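Local coordinates for protein PlyP35 (Listeria phage P35, PDB 6S3Y) that probably binds the Listeria cell wall through two SH3-like modules, directing the phage endolysin to its substrate, at residues R29-K41 and S74-A86. Residues are numbered along the deposited sequence; the frame is centred on the assembly and turned at random.
Sequences RQWKHGTKVKLTK and SDGSVNATINAHA
Ser77 CB packs 3.3 Å from Leu39 O and close to Thr40 OG1, at one end of an antiparallel beta pairing between strands 36-41 and 78-82 in this SH3-like cell-wall-binding protein. The pairing illustrates how strands far apart in sequence become neighbours in one antiparallel sheet. Asp75 OD1 takes the N-H of Ser77 in an Asx turn, and a water bridges the turn to the other strand, donating to Gly76 O and accepting from Lys41 N. Val78 and Leu39 then form a hydrogen-bonded pair, Val78 N reaching Leu39 O at 2.7 Å, and Val78 CG2 leans on Leu39 CB. Asn79 faces Lys38 in a non-hydrogen-bonded pair, and Ala80 exchanges two bonds with Val37, its CB also touching Leu39 CD1. At Thr81 a chi1 of -60° sets OG1 alongside the Lys36 chain and leaves the methyl CG2 anti to the backbone N, 3.6 Å from Gly34 O. Ile82 is gripped through its backbone by Thr35 O and Gly34 N, the latter in the type II turn from Lys32 to Thr35. Its side chain crosses that of Trp31 at about a right angle, CD1 lying 3.6 Å from Trp31 CE3 and 3.8 Å from Val37 CG2; Val37 CG1 sits over the centre of the same indole. Beyond Asn83, whose ND2 bonds Ser65 O, Ala84 N lies in plane at the imidazole edge, 3.1 Å from His33 CD2.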
loop_
_atom_site.group_PDB
_atom_site.type_symbol
_atom_site.label_atom_id
_atom_site.label_comp_id
_atom_site.label_asym_id
_atom_site.label_seq_id
_atom_site.Cartn_x
_atom_site.Cartn_y
_atom_site.Cartn_z
ATOM N N ARG A 29 -0.458 -5.187 9.142
ATOM C CA ARG A 29 -1.150 -6.230 8.346
ATOM C C ARG A 29 -1.003 -5.899 6.857
ATOM O O ARG A 29 -1.052 -4.710 6.499
ATOM C CB ARG A 29 -2.652 -6.314 8.650
ATOM C CG ARG A 29 -2.977 -6.779 10.057
ATOM C CD ARG A 29 -2.725 -8.238 10.308
ATOM N NE ARG A 29 -3.171 -8.641 11.641
ATOM C CZ ARG A 29 -2.418 -8.619 12.732
ATOM N NH1 ARG A 29 -1.171 -8.198 12.687
ATOM N NH2 ARG A 29 -2.882 -9.039 13.891
ATOM N N GLN A 30 -0.881 -6.929 6.028
ATOM C CA GLN A 30 -1.119 -6.872 4.582
ATOM C C GLN A 30 -2.380 -7.685 4.351
ATOM O O GLN A 30 -2.289 -8.910 4.209
ATOM C CB GLN A 30 0.154 -7.312 3.854
ATOM C CG GLN A 30 1.222 -6.229 3.899
ATOM C CD GLN A 30 2.465 -6.544 3.115
ATOM O OE1 GLN A 30 2.523 -7.518 2.377
ATOM N NE2 GLN A 30 3.492 -5.727 3.317
ATOM N N TRP A 31 -3.518 -7.010 4.376
ATOM C CA TRP A 31 -4.847 -7.642 4.328
ATOM C C TRP A 31 -5.181 -7.996 2.876
ATOM O O TRP A 31 -5.249 -7.076 2.030
ATOM C CB TRP A 31 -5.912 -6.711 4.908
ATOM C CG TRP A 31 -6.004 -6.655 6.405
ATOM C CD1 TRP A 31 -5.936 -7.680 7.305
ATOM C CD2 TRP A 31 -6.299 -5.476 7.177
ATOM N NE1 TRP A 31 -6.133 -7.213 8.576
ATOM C CE2 TRP A 31 -6.384 -5.868 8.525
ATOM C CE3 TRP A 31 -6.514 -4.130 6.847
ATOM C CZ2 TRP A 31 -6.658 -4.965 9.545
ATOM C CZ3 TRP A 31 -6.804 -3.239 7.849
ATOM C CH2 TRP A 31 -6.877 -3.654 9.176
ATOM N N LYS A 32 -5.486 -9.271 2.633
ATOM C CA LYS A 32 -5.953 -9.765 1.315
ATOM C C LYS A 32 -7.168 -8.948 0.868
ATOM O O LYS A 32 -8.033 -8.611 1.720
ATOM C CB LYS A 32 -6.288 -11.257 1.424
ATOM C CG LYS A 32 -6.477 -11.948 0.084
ATOM C CD LYS A 32 -6.688 -13.445 0.222
ATOM C CE LYS A 32 -7.853 -13.800 1.130
ATOM N NZ LYS A 32 -8.057 -15.264 1.239
ATOM N N HIS A 33 -7.254 -8.682 -0.439
ATOM C CA HIS A 33 -8.448 -8.098 -1.106
ATOM C C HIS A 33 -9.699 -8.743 -0.507
ATOM O O HIS A 33 -9.698 -9.967 -0.393
ATOM C CB HIS A 33 -8.381 -8.302 -2.624
ATOM C CG HIS A 33 -9.397 -7.502 -3.373
ATOM N ND1 HIS A 33 -10.487 -8.050 -4.025
ATOM C CD2 HIS A 33 -9.518 -6.164 -3.503
ATOM C CE1 HIS A 33 -11.143 -7.078 -4.648
ATOM N NE2 HIS A 33 -10.598 -5.908 -4.304
ATOM N N GLY A 34 -10.683 -7.959 -0.104
ATOM C CA GLY A 34 -11.978 -8.468 0.398
ATOM C C GLY A 34 -12.017 -8.722 1.900
ATOM O O GLY A 34 -13.113 -8.968 2.402
ATOM N N THR A 35 -10.903 -8.626 2.625
ATOM C CA THR A 35 -10.913 -8.779 4.104
ATOM C C THR A 35 -11.889 -7.756 4.702
ATOM O O THR A 35 -11.893 -6.610 4.245
ATOM C CB THR A 35 -9.532 -8.596 4.715
ATOM O OG1 THR A 35 -8.654 -9.516 4.076
ATOM C CG2 THR A 35 -9.515 -8.837 6.211
ATOM N N LYS A 36 -12.694 -8.162 5.687
ATOM C CA LYS A 36 -13.623 -7.258 6.402
ATOM C C LYS A 36 -12.965 -6.833 7.719
ATOM O O LYS A 36 -12.422 -7.697 8.425
ATOM C CB LYS A 36 -14.990 -7.921 6.604
ATOM C CG LYS A 36 -15.688 -8.185 5.272
ATOM C CD LYS A 36 -17.128 -8.582 5.420
ATOM C CE LYS A 36 -17.777 -8.596 4.058
ATOM N NZ LYS A 36 -19.222 -8.759 4.224
ATOM N N VAL A 37 -13.012 -5.527 8.011
ATOM C CA VAL A 37 -12.273 -4.942 9.165
ATOM C C VAL A 37 -13.142 -3.888 9.821
ATOM O O VAL A 37 -14.172 -3.434 9.227
ATOM C CB VAL A 37 -10.920 -4.357 8.697
ATOM C CG1 VAL A 37 -10.010 -5.434 8.132
ATOM C CG2 VAL A 37 -11.086 -3.243 7.670
ATOM N N LYS A 38 -12.706 -3.448 11.007
ATOM C CA LYS A 38 -13.282 -2.263 11.676
ATOM C C LYS A 38 -12.189 -1.185 11.730
ATOM O O LYS A 38 -11.054 -1.506 12.097
ATOM C CB LYS A 38 -13.787 -2.654 13.064
ATOM C CG LYS A 38 -14.447 -1.493 13.842
ATOM C CD LYS A 38 -14.820 -1.823 15.276
ATOM C CE LYS A 38 -13.635 -2.178 16.157
ATOM N NZ LYS A 38 -14.073 -2.858 17.390
ATOM N N LEU A 39 -12.548 0.039 11.372
ATOM C CA LEU A 39 -11.600 1.162 11.230
ATOM C C LEU A 39 -12.265 2.414 11.807
ATOM O O LEU A 39 -13.484 2.418 11.978
ATOM C CB LEU A 39 -11.245 1.374 9.749
ATOM C CG LEU A 39 -10.447 0.265 9.072
ATOM C CD1 LEU A 39 -10.340 0.511 7.579
ATOM C CD2 LEU A 39 -9.063 0.069 9.651
ATOM N N THR A 40 -11.493 3.479 11.991
ATOM C CA THR A 40 -12.001 4.837 12.285
ATOM C C THR A 40 -11.296 5.788 11.329
ATOM O O THR A 40 -10.066 5.622 11.141
ATOM C CB THR A 40 -11.822 5.158 13.773
ATOM O OG1 THR A 40 -12.448 4.130 14.531
ATOM C CG2 THR A 40 -12.428 6.490 14.138
ATOM N N LYS A 41 -12.031 6.737 10.749
ATOM C CA LYS A 41 -11.401 7.774 9.899
ATOM C C LYS A 41 -10.342 8.509 10.741
ATOM O O LYS A 41 -10.657 8.853 11.856
ATOM C CB LYS A 41 -12.441 8.756 9.364
ATOM C CG LYS A 41 -11.967 9.602 8.180
ATOM C CD LYS A 41 -11.816 8.815 6.930
ATOM C CE LYS A 41 -11.542 9.715 5.733
ATOM N NZ LYS A 41 -10.372 9.249 4.940
ATOM N N SER A 74 -22.183 3.452 15.842
ATOM C CA SER A 74 -22.627 4.568 16.731
ATOM C C SER A 74 -21.413 5.258 17.359
ATOM O O SER A 74 -21.465 6.475 17.539
ATOM C CB SER A 74 -23.547 4.066 17.831
ATOM O OG SER A 74 -24.645 3.377 17.267
ATOM N N ASP A 75 -20.372 4.498 17.701
ATOM C CA ASP A 75 -19.154 5.037 18.360
ATOM C C ASP A 75 -18.269 5.818 17.368
ATOM O O ASP A 75 -17.190 6.219 17.777
ATOM C CB ASP A 75 -18.361 3.918 19.032
ATOM C CG ASP A 75 -17.695 2.946 18.071
ATOM O OD1 ASP A 75 -17.825 3.131 16.831
ATOM O OD2 ASP A 75 -17.120 1.990 18.566
ATOM N N GLY A 76 -18.693 6.030 16.119
ATOM C CA GLY A 76 -17.949 6.791 15.095
ATOM C C GLY A 76 -16.954 5.951 14.288
ATOM O O GLY A 76 -16.377 6.517 13.343
ATOM N N SER A 77 -16.757 4.674 14.620
ATOM C CA SER A 77 -15.988 3.721 13.782
ATOM C C SER A 77 -16.815 3.310 12.560
ATOM O O SER A 77 -18.003 3.674 12.502
ATOM C CB SER A 77 -15.529 2.529 14.574
ATOM O OG SER A 77 -16.611 1.701 15.003
ATOM N N VAL A 78 -16.201 2.594 11.611
ATOM C CA VAL A 78 -16.864 2.120 10.373
ATOM C C VAL A 78 -16.506 0.646 10.164
ATOM O O VAL A 78 -15.455 0.159 10.685
ATOM C CB VAL A 78 -16.492 2.984 9.156
ATOM C CG1 VAL A 78 -16.987 4.399 9.310
ATOM C CG2 VAL A 78 -15.009 2.974 8.879
ATOM N N ASN A 79 -17.380 -0.064 9.450
ATOM C CA ASN A 79 -17.099 -1.448 8.999
ATOM C C ASN A 79 -16.720 -1.318 7.524
ATOM O O ASN A 79 -17.429 -0.583 6.809
ATOM C CB ASN A 79 -18.266 -2.362 9.314
ATOM C CG ASN A 79 -18.782 -2.150 10.720
ATOM O OD1 ASN A 79 -18.086 -2.351 11.728
ATOM N ND2 ASN A 79 -20.012 -1.682 10.784
ATOM N N ALA A 80 -15.608 -1.920 7.123
ATOM C CA ALA A 80 -15.059 -1.712 5.768
ATOM C C ALA A 80 -14.543 -3.022 5.196
ATOM O O ALA A 80 -14.158 -3.924 5.983
ATOM C CB ALA A 80 -13.951 -0.671 5.778
ATOM N N THR A 81 -14.502 -3.086 3.871
ATOM C CA THR A 81 -13.899 -4.182 3.091
ATOM C C THR A 81 -12.617 -3.670 2.439
ATOM O O THR A 81 -12.646 -2.587 1.876
ATOM C CB THR A 81 -14.914 -4.691 2.050
ATOM O OG1 THR A 81 -16.036 -5.146 2.805
ATOM C CG2 THR A 81 -14.347 -5.803 1.182
ATOM N N ILE A 82 -11.530 -4.409 2.544
ATOM C CA ILE A 82 -10.234 -4.005 1.937
ATOM C C ILE A 82 -10.322 -4.096 0.415
ATOM O O ILE A 82 -10.755 -5.144 -0.136
ATOM C CB ILE A 82 -9.074 -4.822 2.525
ATOM C CG1 ILE A 82 -9.003 -4.634 4.036
ATOM C CG2 ILE A 82 -7.760 -4.472 1.849
ATOM C CD1 ILE A 82 -9.105 -3.159 4.477
ATOM N N ASN A 83 -9.913 -3.015 -0.235
ATOM C CA ASN A 83 -9.698 -2.889 -1.702
ATOM C C ASN A 83 -8.191 -2.847 -1.957
ATOM O O ASN A 83 -7.569 -1.790 -1.735
ATOM C CB ASN A 83 -10.444 -1.660 -2.225
ATOM C CG ASN A 83 -10.210 -1.423 -3.693
ATOM O OD1 ASN A 83 -10.568 -2.251 -4.508
ATOM N ND2 ASN A 83 -9.587 -0.315 -4.046
ATOM N N ALA A 84 -7.617 -3.964 -2.341
ATOM C CA ALA A 84 -6.171 -4.123 -2.581
ATOM C C ALA A 84 -5.741 -3.310 -3.814
ATOM O O ALA A 84 -6.358 -3.448 -4.846
ATOM C CB ALA A 84 -5.809 -5.582 -2.691
ATOM N N HIS A 85 -4.670 -2.543 -3.669
ATOM C CA HIS A 85 -3.943 -1.857 -4.782
ATOM C C HIS A 85 -2.652 -1.298 -4.207
ATOM O O HIS A 85 -2.509 -1.258 -2.963
ATOM C CB HIS A 85 -4.789 -0.772 -5.464
ATOM C CG HIS A 85 -4.834 0.540 -4.750
ATOM N ND1 HIS A 85 -5.953 0.948 -4.039
ATOM C CD2 HIS A 85 -3.916 1.538 -4.610
ATOM C CE1 HIS A 85 -5.741 2.150 -3.534
ATOM N NE2 HIS A 85 -4.503 2.519 -3.857
ATOM N N ALA A 86 -1.729 -0.920 -5.066
ATOM C CA ALA A 86 -0.453 -0.311 -4.645
ATOM C C ALA A 86 -0.335 1.063 -5.300
ATOM O O ALA A 86 -1.323 1.549 -5.931
ATOM C CB ALA A 86 0.674 -1.244 -4.994
HETATM O O HOH W 1 -14.873 6.515 11.143
#